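PDB 4ZOC: Lin1840 protein from Listeria innocua serovar 6a, which probably hydrolyses terminal, non-reducing beta-D-glucosyl residues and releases beta-D-glucose, serving beta-1,2-glucan degradation as a glycosyl hydrolase family 3 beta-glucosidase. Local coordinates for residues V448-A453 / Q494-P499; Q488-V493 / K513-S518. The protein carries 2 engineered substitutions. All coordinates share one frame; numbering follows the deposited sequence.

Interaction 1 (V448-A453 / Q494-P499); sequences VAVKAA and QTLGKP
Leu-496 meets Val-450 and Lys-451 by aliphatic carbon alone; neither a ring nor a planar polar group takes part, so faces and edges have no role. One methyl, Leu-496 CD1, does most of the touching: it lies 4.1 Å from both Val-450 CG1 and Lys-451 CA, covering the helix surface where these two residues join. The Leu-496 and Val-450 side chains cross at about a right angle. The other methyl, Leu-496 CD2, comes up to the lysine stem, 4.3 Å from Lys-451 CG. With its CG opposite the carbonyl carbon (chi1 -54°), Leu-496 spreads its fork over helix 444-456, while Val-450 CG1 stands anti to the backbone N (chi1 169°) and faces that fork. A type I turn from Gln-494 to Gly-497 carries the leucine, and Gly-497, with positive phi, turns the chain out of helix 484-494. Lys-498 NZ donates to the carbonyls of Val-454, in the last turn of helix 444-456, and of Met-457, just past its end. The contact is helix-to-loop packing in an alpha/beta domain, where the turn after helix 484-494 leads into strand 500-505 of the beta-alpha-beta unit begun by strand 459-465.

Interaction 2 (Q488-V493 / K513-S518); sequences QLAKFV and KELAES
Ala-490 and Leu-515 make the apolar part of the contact: Leu-515 CD2 comes end-on to Ala-490 CB at 4.0 Å. The leucine's CG lies opposite its carbonyl carbon (chi1 -57°), and this brings the branched end closer to helix 484-494 than the start of the side chain suggests. Ser-518 adds its CB, 4.3 Å from Ala-490 CB; the same carbon packs plainly on the main-chain carbonyl, 4.0 Å from Ala-490 O. The small alanine meets both the leucine methyl and the serine methylene, and the backbones come close, Lys-491 CA lying 6.0 Å from Ser-518 CA. Helices 484-494 and 513-517 sit side by side on one face of the mixed sheet, on successive connections between parallel strands 459-465, 500-505 and 521-524; beneath them Ala-490 rests on Leu-462, and Leu-515 on Leu-464 and Ile-502. The polar link across the contact runs through one water, which donates to Ala-490 O at 2.9 Å and to Ser-518 O at 2.6 Å, bridging two main-chain carbonyls. Ser-518 OG turns back to helix 513-517 and donates to Glu-514 O at 3.0 Å, meeting the carbonyl oxygen nearly end-on (C=O...OG angle 164°). That hydroxyl approaches Lys-491 N merely to 4.2 Å, too far to bond. The far end of the Lys-491 side chain points away from 513-518, and Glu-514 pairs with Arg-481 in a salt bridge.

How the interactions relate
Interactions 1 and 2 lie 12 Å apart, centre to centre; interaction 2 uses helix 484-494, and interaction 1 its last residue and the turn that follows. Along the chain their segments alternate: 448-453, 488-493, 494-499, 513-518. Helix 484-494 has helix 444-456 as one neighbour, Val-450 touching Phe-492 and Val-493 (CG1 to CG2 of Val-493, 3.9 Å), and helix 513-517 as another. Gln-494 CG also meets Ser-518 O at 3.5 Å. Within the C-terminal alpha/beta domain of the family 3 glycosidase, interaction 2 joins helices 484-494 and 513-517, and interaction 1 joins helix 444-456 to the turn before strand 500-505, on one face of the mixed sheet, away from the glucose and magnesium sites.

Interaction 1 (V448-A453 / Q494-P499)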
loop_
_atom_site.group_PDB
_atom_site.type_symbol
_atom_site.label_atom_id
_atom_site.label_comp_id
_atom_site.label_asym_id
_atom_site.label_seq_id
_atom_site.Cartn_x
_atom_site.Cartn_y
_atom_site.Cartn_z
ATOM N N VAL A 448 -36.540 -15.268 -16.589
ATOM C CA VAL A 448 -37.842 -15.890 -16.686
ATOM C C VAL A 448 -37.914 -17.082 -15.754
ATOM O O VAL A 448 -38.867 -17.210 -14.996
ATOM C CB VAL A 448 -38.173 -16.258 -18.155
ATOM C CG1 VAL A 448 -39.345 -17.227 -18.218
ATOM C CG2 VAL A 448 -38.475 -14.983 -18.937
ATOM N N ALA A 449 -36.872 -17.909 -15.736
ATOM C CA ALA A 449 -36.887 -19.109 -14.927
ATOM C C ALA A 449 -36.796 -18.789 -13.432
ATOM O O ALA A 449 -37.447 -19.441 -12.617
ATOM C CB ALA A 449 -35.758 -20.018 -15.349
ATOM N N VAL A 450 -35.980 -17.799 -13.062
ATOM C CA VAL A 450 -35.926 -17.338 -11.671
ATOM C C VAL A 450 -37.257 -16.764 -11.225
ATOM O O VAL A 450 -37.713 -17.014 -10.135
ATOM C CB VAL A 450 -34.780 -16.316 -11.496
ATOM C CG1 VAL A 450 -34.830 -15.611 -10.157
ATOM C CG2 VAL A 450 -33.436 -17.010 -11.620
ATOM N N LYS A 451 -37.898 -15.984 -12.080
ATOM C CA LYS A 451 -39.161 -15.348 -11.678
ATOM C C LYS A 451 -40.239 -16.426 -11.414
ATOM O O LYS A 451 -40.986 -16.435 -10.372
ATOM C CB LYS A 451 -39.562 -14.343 -12.726
ATOM C CG LYS A 451 -40.913 -13.722 -12.480
ATOM C CD LYS A 451 -41.235 -12.785 -13.647
ATOM C CE LYS A 451 -42.532 -12.037 -13.425
ATOM N NZ LYS A 451 -42.400 -10.662 -13.972
ATOM N N ALA A 452 -40.270 -17.390 -12.289
ATOM C CA ALA A 452 -41.238 -18.500 -12.096
ATOM C C ALA A 452 -41.001 -19.284 -10.802
ATOM O O ALA A 452 -42.010 -19.628 -10.079
ATOM C CB ALA A 452 -41.186 -19.423 -13.294
ATOM N N ALA A 453 -39.747 -19.603 -10.486
ATOM C CA ALA A 453 -39.444 -20.357 -9.249
ATOM C C ALA A 453 -39.781 -19.593 -7.978
ATOM O O ALA A 453 -40.334 -20.138 -7.009
ATOM C CB ALA A 453 -37.983 -20.833 -9.205
ATOM N N GLN A 494 -34.436 -9.085 -5.828
ATOM C CA GLN A 494 -35.013 -8.161 -4.841
ATOM C C GLN A 494 -36.352 -7.625 -5.372
ATOM O O GLN A 494 -37.273 -7.340 -4.623
ATOM C CB GLN A 494 -34.052 -7.023 -4.636
ATOM C CG GLN A 494 -34.432 -6.175 -3.453
ATOM C CD GLN A 494 -35.460 -5.158 -3.750
ATOM O OE1 GLN A 494 -35.549 -4.672 -4.877
ATOM N NE2 GLN A 494 -36.305 -4.816 -2.708
ATOM N N THR A 495 -36.445 -7.490 -6.653
ATOM C CA THR A 495 -37.676 -6.960 -7.266
ATOM C C THR A 495 -38.876 -7.894 -7.145
ATOM O O THR A 495 -39.984 -7.459 -7.324
ATOM C CB THR A 495 -37.545 -6.550 -8.730
ATOM O OG1 THR A 495 -37.493 -7.673 -9.630
ATOM C CG2 THR A 495 -36.407 -5.557 -8.959
ATOM N N LEU A 496 -38.658 -9.140 -6.817
ATOM C CA LEU A 496 -39.709 -10.164 -6.923
ATOM C C LEU A 496 -40.557 -10.200 -5.654
ATOM O O LEU A 496 -41.492 -10.924 -5.568
ATOM C CB LEU A 496 -39.113 -11.554 -7.289
ATOM C CG LEU A 496 -38.259 -11.543 -8.519
ATOM C CD1 LEU A 496 -37.653 -12.919 -8.780
ATOM C CD2 LEU A 496 -38.969 -11.057 -9.791
ATOM N N GLY A 497 -40.248 -9.399 -4.677
ATOM C CA GLY A 497 -41.147 -9.253 -3.517
ATOM C C GLY A 497 -41.111 -10.282 -2.422
ATOM O O GLY A 497 -41.879 -10.119 -1.429
ATOM N N LYS A 498 -40.233 -11.312 -2.508
ATOM C CA LYS A 498 -40.148 -12.337 -1.467
ATOM C C LYS A 498 -38.888 -12.160 -0.659
ATOM O O LYS A 498 -37.971 -11.582 -1.158
ATOM C CB LYS A 498 -40.095 -13.736 -2.114
ATOM C CG LYS A 498 -41.335 -13.908 -3.029
ATOM C CD LYS A 498 -42.331 -14.963 -2.690
ATOM C CE LYS A 498 -43.504 -14.876 -3.664
ATOM N NZ LYS A 498 -43.963 -16.229 -4.006
ATOM N N PRO A 499 -38.848 -12.672 0.567
ATOM C CA PRO A 499 -37.599 -12.469 1.376
ATOM C C PRO A 499 -36.456 -13.270 0.806
ATOM O O PRO A 499 -36.660 -14.388 0.276
ATOM C CB PRO A 499 -37.947 -12.989 2.763
ATOM C CG PRO A 499 -39.479 -13.153 2.777
ATOM C CD PRO A 499 -39.984 -13.196 1.369
#

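Interaction 2 (Q488-V493 / K513-S518)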
loop_
_atom_site.group_PDB
_atom_site.type_symbol
_atom_site.label_atom_id
_atom_site.label_comp_id
_atom_site.label_asym_id
_atom_site.label_seq_id
_atom_site.Cartn_x
_atom_site.Cartn_y
_atom_site.Cartn_z
ATOM N N GLN A 488 -26.209 -8.029 -10.511
ATOM C CA GLN A 488 -27.458 -7.829 -11.271
ATOM C C GLN A 488 -28.525 -8.841 -10.860
ATOM O O GLN A 488 -29.701 -8.520 -10.812
ATOM C CB GLN A 488 -27.231 -7.873 -12.806
ATOM C CG GLN A 488 -26.310 -6.782 -13.351
ATOM C CD GLN A 488 -25.753 -7.169 -14.718
ATOM O OE1 GLN A 488 -26.109 -8.224 -15.318
ATOM N NE2 GLN A 488 -24.906 -6.324 -15.249
ATOM N N LEU A 489 -28.136 -10.082 -10.677
ATOM C CA LEU A 489 -29.069 -11.107 -10.189
ATOM C C LEU A 489 -29.648 -10.781 -8.846
ATOM O O LEU A 489 -30.853 -10.916 -8.646
ATOM C CB LEU A 489 -28.374 -12.524 -10.209
ATOM C CG LEU A 489 -29.170 -13.686 -9.693
ATOM C CD1 LEU A 489 -30.499 -13.869 -10.421
ATOM C CD2 LEU A 489 -28.328 -14.997 -9.813
ATOM N N ALA A 490 -28.838 -10.358 -7.894
ATOM C CA ALA A 490 -29.364 -9.998 -6.561
ATOM C C ALA A 490 -30.378 -8.828 -6.679
ATOM O O ALA A 490 -31.394 -8.827 -6.050
ATOM C CB ALA A 490 -28.203 -9.626 -5.684
ATOM N N LYS A 491 -30.062 -7.851 -7.528
ATOM C CA LYS A 491 -30.935 -6.707 -7.836
ATOM C C LYS A 491 -32.248 -7.192 -8.431
ATOM O O LYS A 491 -33.309 -6.837 -7.911
ATOM C CB LYS A 491 -30.243 -5.725 -8.772
ATOM C CG LYS A 491 -30.964 -4.389 -9.043
ATOM C CD LYS A 491 -30.078 -3.449 -9.869
ATOM C CE LYS A 491 -29.945 -3.908 -11.324
ATOM N NZ LYS A 491 -29.436 -2.788 -12.176
ATOM N N PHE A 492 -32.175 -8.046 -9.446
ATOM C CA PHE A 492 -33.376 -8.697 -9.980
ATOM C C PHE A 492 -34.230 -9.453 -8.978
ATOM O O PHE A 492 -35.403 -9.208 -8.931
ATOM C CB PHE A 492 -33.023 -9.568 -11.175
ATOM C CG PHE A 492 -34.199 -10.247 -11.774
ATOM C CD1 PHE A 492 -35.103 -9.535 -12.567
ATOM C CD2 PHE A 492 -34.376 -11.594 -11.606
ATOM C CE1 PHE A 492 -36.211 -10.189 -13.129
ATOM C CE2 PHE A 492 -35.479 -12.234 -12.157
ATOM C CZ PHE A 492 -36.384 -11.531 -12.957
ATOM N N VAL A 493 -33.649 -10.335 -8.152
ATOM C CA VAL A 493 -34.379 -11.129 -7.184
ATOM C C VAL A 493 -35.064 -10.220 -6.166
ATOM O O VAL A 493 -36.194 -10.511 -5.739
ATOM C CB VAL A 493 -33.416 -12.177 -6.519
ATOM C CG1 VAL A 493 -34.033 -12.758 -5.312
ATOM C CG2 VAL A 493 -33.105 -13.255 -7.552
ATOM N N LYS A 513 -21.604 -4.485 -0.024
ATOM C CA LYS A 513 -22.602 -3.511 0.332
ATOM C C LYS A 513 -23.912 -3.693 -0.537
ATOM O O LYS A 513 -25.053 -3.722 0.017
ATOM C CB LYS A 513 -22.054 -2.089 0.222
ATOM C CG LYS A 513 -23.103 -0.973 0.301
ATOM C CD LYS A 513 -22.456 0.431 0.301
ATOM C CE LYS A 513 -23.604 1.437 0.610
ATOM N NZ LYS A 513 -23.042 2.730 0.910
ATOM N N GLU A 514 -23.735 -3.893 -1.836
ATOM C CA GLU A 514 -24.908 -4.031 -2.757
ATOM C C GLU A 514 -25.645 -5.317 -2.499
ATOM O O GLU A 514 -26.849 -5.382 -2.738
ATOM C CB GLU A 514 -24.476 -3.986 -4.200
ATOM C CG GLU A 514 -23.933 -2.616 -4.558
ATOM C CD GLU A 514 -23.077 -2.653 -5.800
ATOM O OE1 GLU A 514 -23.470 -3.286 -6.793
ATOM O OE2 GLU A 514 -21.999 -2.028 -5.791
ATOM N N LEU A 515 -24.989 -6.338 -1.912
ATOM C CA LEU A 515 -25.688 -7.567 -1.588
ATOM C C LEU A 515 -26.472 -7.423 -0.312
ATOM O O LEU A 515 -27.608 -7.819 -0.253
ATOM C CB LEU A 515 -24.682 -8.723 -1.504
ATOM C CG LEU A 515 -23.854 -8.927 -2.770
ATOM C CD1 LEU A 515 -22.848 -10.040 -2.587
ATOM C CD2 LEU A 515 -24.632 -9.166 -4.041
ATOM N N ALA A 516 -25.844 -6.837 0.711
ATOM C CA ALA A 516 -26.507 -6.632 1.989
ATOM C C ALA A 516 -27.748 -5.781 1.799
ATOM O O ALA A 516 -28.786 -6.018 2.435
ATOM C CB ALA A 516 -25.588 -5.943 2.962
ATOM N N GLU A 517 -27.616 -4.775 0.963
ATOM C CA GLU A 517 -28.788 -3.897 0.669
ATOM C C GLU A 517 -29.907 -4.511 -0.241
ATOM O O GLU A 517 -31.001 -3.956 -0.333
ATOM C CB GLU A 517 -28.287 -2.561 0.123
ATOM C CG GLU A 517 -27.573 -1.781 1.245
ATOM C CD GLU A 517 -26.966 -0.450 0.848
ATOM O OE1 GLU A 517 -27.103 -0.057 -0.351
ATOM O OE2 GLU A 517 -26.317 0.172 1.776
ATOM N N SER A 518 -29.614 -5.565 -0.978
ATOM C CA SER A 518 -30.520 -6.167 -1.903
ATOM C C SER A 518 -31.155 -7.444 -1.293
ATOM O O SER A 518 -31.899 -8.170 -1.988
ATOM C CB SER A 518 -29.734 -6.590 -3.133
ATOM O OG SER A 518 -29.488 -5.552 -4.112
HETATM O O HOH W 1 -31.638 -10.257 -3.538
#